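Local atomic coordinates of putative thiosulfate sulfurtransferase YNJE (Escherichia coli, PDB entry 2WLR), a protein that catalyses the transfer of sulfur from thiosulfate to cyanide, giving thiocyanate and sulfite, by way of a cysteine persulfide intermediate. Residues 271-283 with 385-397. Sequence-based numbering, arbitrary orientation.
Sequences QLMLDMEQARGLL and NVSVYDGGWYEWS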
# COMPACT_ATOMS: atom_id res chain seq x y z
N GLN A 271 17.60 -4.87 9.77
CA GLN A 271 17.07 -6.03 9.04
C GLN A 271 16.02 -5.65 7.95
O GLN A 271 15.64 -6.47 7.12
CB GLN A 271 16.52 -7.09 10.04
CG GLN A 271 15.16 -6.81 10.64
CD GLN A 271 15.10 -5.64 11.61
OE1 GLN A 271 16.15 -5.13 12.06
NE2 GLN A 271 13.90 -5.24 11.97
N LEU A 272 15.55 -4.41 7.97
CA LEU A 272 14.54 -3.96 6.99
C LEU A 272 15.15 -3.66 5.63
O LEU A 272 14.41 -3.48 4.66
CB LEU A 272 13.77 -2.74 7.49
CG LEU A 272 13.03 -2.95 8.82
CD1 LEU A 272 12.29 -1.71 9.23
CD2 LEU A 272 12.13 -4.17 8.75
N MSE A 273 16.47 -3.60 5.54
CA MSE A 273 17.16 -3.38 4.28
C MSE A 273 18.17 -4.49 4.06
O MSE A 273 18.89 -4.89 4.99
CB MSE A 273 17.90 -2.05 4.24
CG MSE A 273 18.17 -1.57 2.80
SE MSE A 273 16.56 -0.93 1.87
CE MSE A 273 16.68 0.89 2.23
N LEU A 274 18.21 -5.02 2.85
CA LEU A 274 19.20 -6.01 2.48
C LEU A 274 20.18 -5.45 1.49
O LEU A 274 19.84 -4.61 0.64
CB LEU A 274 18.57 -7.26 1.88
CG LEU A 274 17.56 -8.02 2.69
CD1 LEU A 274 17.31 -9.36 1.99
CD2 LEU A 274 17.99 -8.28 4.13
N ASP A 275 21.41 -5.94 1.60
CA ASP A 275 22.42 -5.71 0.60
C ASP A 275 22.43 -6.85 -0.43
O ASP A 275 21.67 -7.80 -0.33
CB ASP A 275 23.80 -5.49 1.25
CG ASP A 275 24.42 -6.75 1.85
OD1 ASP A 275 24.03 -7.90 1.55
OD2 ASP A 275 25.38 -6.56 2.65
N MSE A 276 23.32 -6.74 -1.42
CA MSE A 276 23.30 -7.69 -2.53
C MSE A 276 23.53 -9.13 -2.12
O MSE A 276 22.87 -10.03 -2.62
CB MSE A 276 24.31 -7.30 -3.59
CG MSE A 276 24.28 -8.20 -4.81
SE MSE A 276 25.15 -7.35 -6.32
CE MSE A 276 26.89 -7.17 -5.50
N GLU A 277 24.49 -9.35 -1.23
CA GLU A 277 24.79 -10.72 -0.81
C GLU A 277 23.69 -11.35 0.05
O GLU A 277 23.38 -12.54 -0.08
CB GLU A 277 26.16 -10.76 -0.12
CG GLU A 277 27.30 -10.43 -1.09
CD GLU A 277 27.25 -11.23 -2.39
OE1 GLU A 277 27.11 -12.48 -2.35
OE2 GLU A 277 27.33 -10.61 -3.48
N GLN A 278 23.05 -10.54 0.88
CA GLN A 278 21.90 -11.00 1.65
C GLN A 278 20.74 -11.35 0.71
O GLN A 278 20.08 -12.38 0.88
CB GLN A 278 21.45 -9.94 2.64
CG GLN A 278 22.42 -9.70 3.78
CD GLN A 278 22.02 -8.49 4.59
OE1 GLN A 278 21.81 -7.41 4.05
NE2 GLN A 278 21.91 -8.67 5.88
N ALA A 279 20.51 -10.51 -0.29
CA ALA A 279 19.45 -10.77 -1.26
C ALA A 279 19.71 -12.07 -2.03
O ALA A 279 18.80 -12.90 -2.19
CB ALA A 279 19.31 -9.60 -2.22
N ARG A 280 20.95 -12.22 -2.48
CA ARG A 280 21.39 -13.43 -3.19
C ARG A 280 21.08 -14.66 -2.36
O ARG A 280 20.66 -15.70 -2.89
CB ARG A 280 22.89 -13.37 -3.47
CG ARG A 280 23.38 -14.49 -4.37
CD ARG A 280 24.90 -14.56 -4.42
NE ARG A 280 25.55 -13.27 -4.68
CZ ARG A 280 25.67 -12.71 -5.89
NH1 ARG A 280 25.19 -13.31 -6.97
NH2 ARG A 280 26.27 -11.53 -5.99
N GLY A 281 21.28 -14.55 -1.06
CA GLY A 281 20.99 -15.63 -0.13
C GLY A 281 19.54 -16.08 -0.01
O GLY A 281 19.25 -17.13 0.57
N LEU A 282 18.60 -15.29 -0.55
CA LEU A 282 17.19 -15.66 -0.46
C LEU A 282 16.74 -16.51 -1.65
O LEU A 282 15.64 -17.07 -1.64
CB LEU A 282 16.31 -14.41 -0.43
CG LEU A 282 16.55 -13.43 0.71
CD1 LEU A 282 15.50 -12.31 0.63
CD2 LEU A 282 16.46 -14.10 2.05
N LEU A 283 17.57 -16.54 -2.70
CA LEU A 283 17.23 -17.24 -3.94
C LEU A 283 17.26 -18.76 -3.79
O LEU A 283 17.97 -19.32 -2.94
CB LEU A 283 18.17 -16.82 -5.06
CG LEU A 283 18.18 -15.32 -5.39
CD1 LEU A 283 19.37 -14.99 -6.31
CD2 LEU A 283 16.89 -14.94 -6.04
N ASN A 385 8.37 -10.81 8.26
CA ASN A 385 9.75 -10.87 7.82
C ASN A 385 9.89 -10.30 6.44
O ASN A 385 10.17 -11.02 5.48
CB ASN A 385 10.26 -12.31 7.82
CG ASN A 385 11.76 -12.39 7.91
OD1 ASN A 385 12.43 -11.36 7.93
ND2 ASN A 385 12.30 -13.62 7.98
N VAL A 386 9.73 -9.00 6.35
CA VAL A 386 9.84 -8.32 5.06
C VAL A 386 10.97 -7.30 5.07
O VAL A 386 11.35 -6.76 6.11
CB VAL A 386 8.50 -7.70 4.59
CG1 VAL A 386 7.49 -8.79 4.16
CG2 VAL A 386 7.90 -6.74 5.63
N SER A 387 11.49 -7.01 3.90
CA SER A 387 12.57 -6.03 3.72
C SER A 387 12.59 -5.53 2.30
O SER A 387 11.81 -5.99 1.43
CB SER A 387 13.93 -6.63 4.02
OG SER A 387 14.21 -7.73 3.14
N VAL A 388 13.48 -4.58 2.04
CA VAL A 388 13.74 -4.09 0.70
C VAL A 388 15.20 -4.37 0.39
O VAL A 388 16.08 -4.09 1.21
CB VAL A 388 13.44 -2.60 0.53
CG1 VAL A 388 13.97 -2.07 -0.79
CG2 VAL A 388 11.91 -2.36 0.68
N TYR A 389 15.47 -5.00 -0.76
CA TYR A 389 16.82 -5.09 -1.31
C TYR A 389 17.06 -3.82 -2.11
O TYR A 389 16.58 -3.64 -3.23
CB TYR A 389 16.97 -6.38 -2.15
CG TYR A 389 18.18 -6.34 -3.08
CD1 TYR A 389 19.38 -5.83 -2.65
CD2 TYR A 389 18.12 -6.84 -4.41
CE1 TYR A 389 20.48 -5.75 -3.48
CE2 TYR A 389 19.24 -6.78 -5.25
CZ TYR A 389 20.41 -6.24 -4.77
OH TYR A 389 21.54 -6.13 -5.56
N ASP A 390 17.79 -2.90 -1.51
CA ASP A 390 17.94 -1.54 -2.02
C ASP A 390 18.52 -1.51 -3.44
O ASP A 390 17.95 -0.90 -4.37
CB ASP A 390 18.85 -0.73 -1.05
CG ASP A 390 18.70 0.79 -1.18
OD1 ASP A 390 17.97 1.32 -2.06
OD2 ASP A 390 19.38 1.49 -0.40
N GLY A 391 19.63 -2.22 -3.63
CA GLY A 391 20.35 -2.15 -4.91
C GLY A 391 19.51 -2.51 -6.13
O GLY A 391 19.63 -1.89 -7.20
N GLY A 392 18.68 -3.54 -5.97
CA GLY A 392 17.78 -3.96 -7.02
C GLY A 392 18.48 -4.35 -8.29
O GLY A 392 19.63 -4.82 -8.30
N TRP A 393 17.78 -4.13 -9.39
CA TRP A 393 18.31 -4.52 -10.69
C TRP A 393 19.48 -3.63 -11.08
O TRP A 393 20.42 -4.08 -11.73
CB TRP A 393 17.20 -4.47 -11.74
CG TRP A 393 17.72 -4.67 -13.13
CD1 TRP A 393 17.76 -3.75 -14.12
CD2 TRP A 393 18.23 -5.89 -13.68
NE1 TRP A 393 18.30 -4.31 -15.27
CE2 TRP A 393 18.60 -5.62 -15.02
CE3 TRP A 393 18.45 -7.15 -13.16
CZ2 TRP A 393 19.17 -6.60 -15.85
CZ3 TRP A 393 19.01 -8.13 -13.96
CH2 TRP A 393 19.35 -7.84 -15.30
N TYR A 394 19.46 -2.37 -10.68
CA TYR A 394 20.59 -1.48 -11.00
C TYR A 394 21.91 -1.98 -10.45
O TYR A 394 22.92 -2.00 -11.14
CB TYR A 394 20.32 -0.06 -10.46
CG TYR A 394 21.14 1.09 -11.03
CD1 TYR A 394 21.82 0.99 -12.25
CD2 TYR A 394 21.18 2.31 -10.38
CE1 TYR A 394 22.56 2.06 -12.75
CE2 TYR A 394 21.91 3.38 -10.88
CZ TYR A 394 22.58 3.25 -12.08
OH TYR A 394 23.28 4.35 -12.53
N GLU A 395 21.91 -2.38 -9.19
CA GLU A 395 23.11 -2.93 -8.60
C GLU A 395 23.43 -4.30 -9.17
O GLU A 395 24.58 -4.55 -9.58
CB GLU A 395 22.97 -3.00 -7.08
CG GLU A 395 24.28 -3.41 -6.41
CD GLU A 395 24.15 -3.69 -4.95
OE1 GLU A 395 23.09 -4.16 -4.47
OE2 GLU A 395 25.18 -3.45 -4.28
N TRP A 396 22.45 -5.19 -9.19
CA TRP A 396 22.68 -6.59 -9.58
C TRP A 396 23.33 -6.64 -10.94
O TRP A 396 24.37 -7.30 -11.12
CB TRP A 396 21.36 -7.35 -9.61
CG TRP A 396 21.47 -8.81 -9.83
CD1 TRP A 396 21.36 -9.46 -11.01
CD2 TRP A 396 21.64 -9.80 -8.83
NE1 TRP A 396 21.47 -10.80 -10.82
CE2 TRP A 396 21.64 -11.05 -9.49
CE3 TRP A 396 21.80 -9.76 -7.44
CZ2 TRP A 396 21.80 -12.25 -8.80
CZ3 TRP A 396 21.96 -10.96 -6.76
CH2 TRP A 396 21.95 -12.19 -7.45
N SER A 397 22.77 -5.91 -11.89
CA SER A 397 23.20 -5.99 -13.27
C SER A 397 24.44 -5.15 -13.56
O SER A 397 24.97 -5.19 -14.67
CB SER A 397 22.04 -5.61 -14.21
OG SER A 397 21.66 -4.24 -14.13
O HOH W 1 25.10 -4.39 -1.77
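Ala279 and Tyr389 show how one aromatic ring can pack the helix after a short edge strand against the neighbouring strand, while backbone bonds pair the strands. The methyl CB of Ala279 lies over one face of the tyrosine ring, 3.7 Å from its centroid and 18° off the normal, a close CH-pi contact; Gly391 and Gly392 backbone atoms lie over the rim of the opposite face. Leu274 O meets the ring edge in plane, 3.5 Å from Tyr389 CD1. The ring runs out beside the side chain of Met276 because its CG stands anti to the backbone N (chi1 163°), and its OH donates to Glu395 OE1 at 2.7 Å. Losing the ring and hydroxyl of Tyr389 to an alanine would probably open a gap beneath Ala279 and deprive Glu395 OE1 of its partner.

The strands themselves pair in parallel: Val388 N donates to Leu272 O, and Leu274 N to Val388 O at 2.8 Å, whereas the bond from Asp390 N to Leu274 O is weak. Beside the second of these bonds, Met273 bends at chi2 and chi3, bringing SE against Val388 O and to 3.7 Å from Asp390 CB. Ser387 OG, 3.4 Å from Leu274 CG, is hydrogen-bonded to Ser362 OG on the next strand.

Trp396 is a second buried ring, which Met276, Arg280 and Leu283 come up against. Met276 SE approaches its six-membered ring obliquely, 5.3 Å from the centroid, and Arg280 NH1 comes to 3.5 Å from Trp396 CH2, the guanidinium and indole planes 31° apart.

The solvent side is looser and wetter: a water bridges Met276 N and Glu395 OE2, and exposed Glu277 holds the outer part of Arg280 side-on.

An Asp275–Gln278 capping box starts helix 276-280, and strand 273-274 forms one edge of a five-stranded parallel sheet of order 1-5-4-2-3, the alpha/beta arrangement of a rhodanese domain.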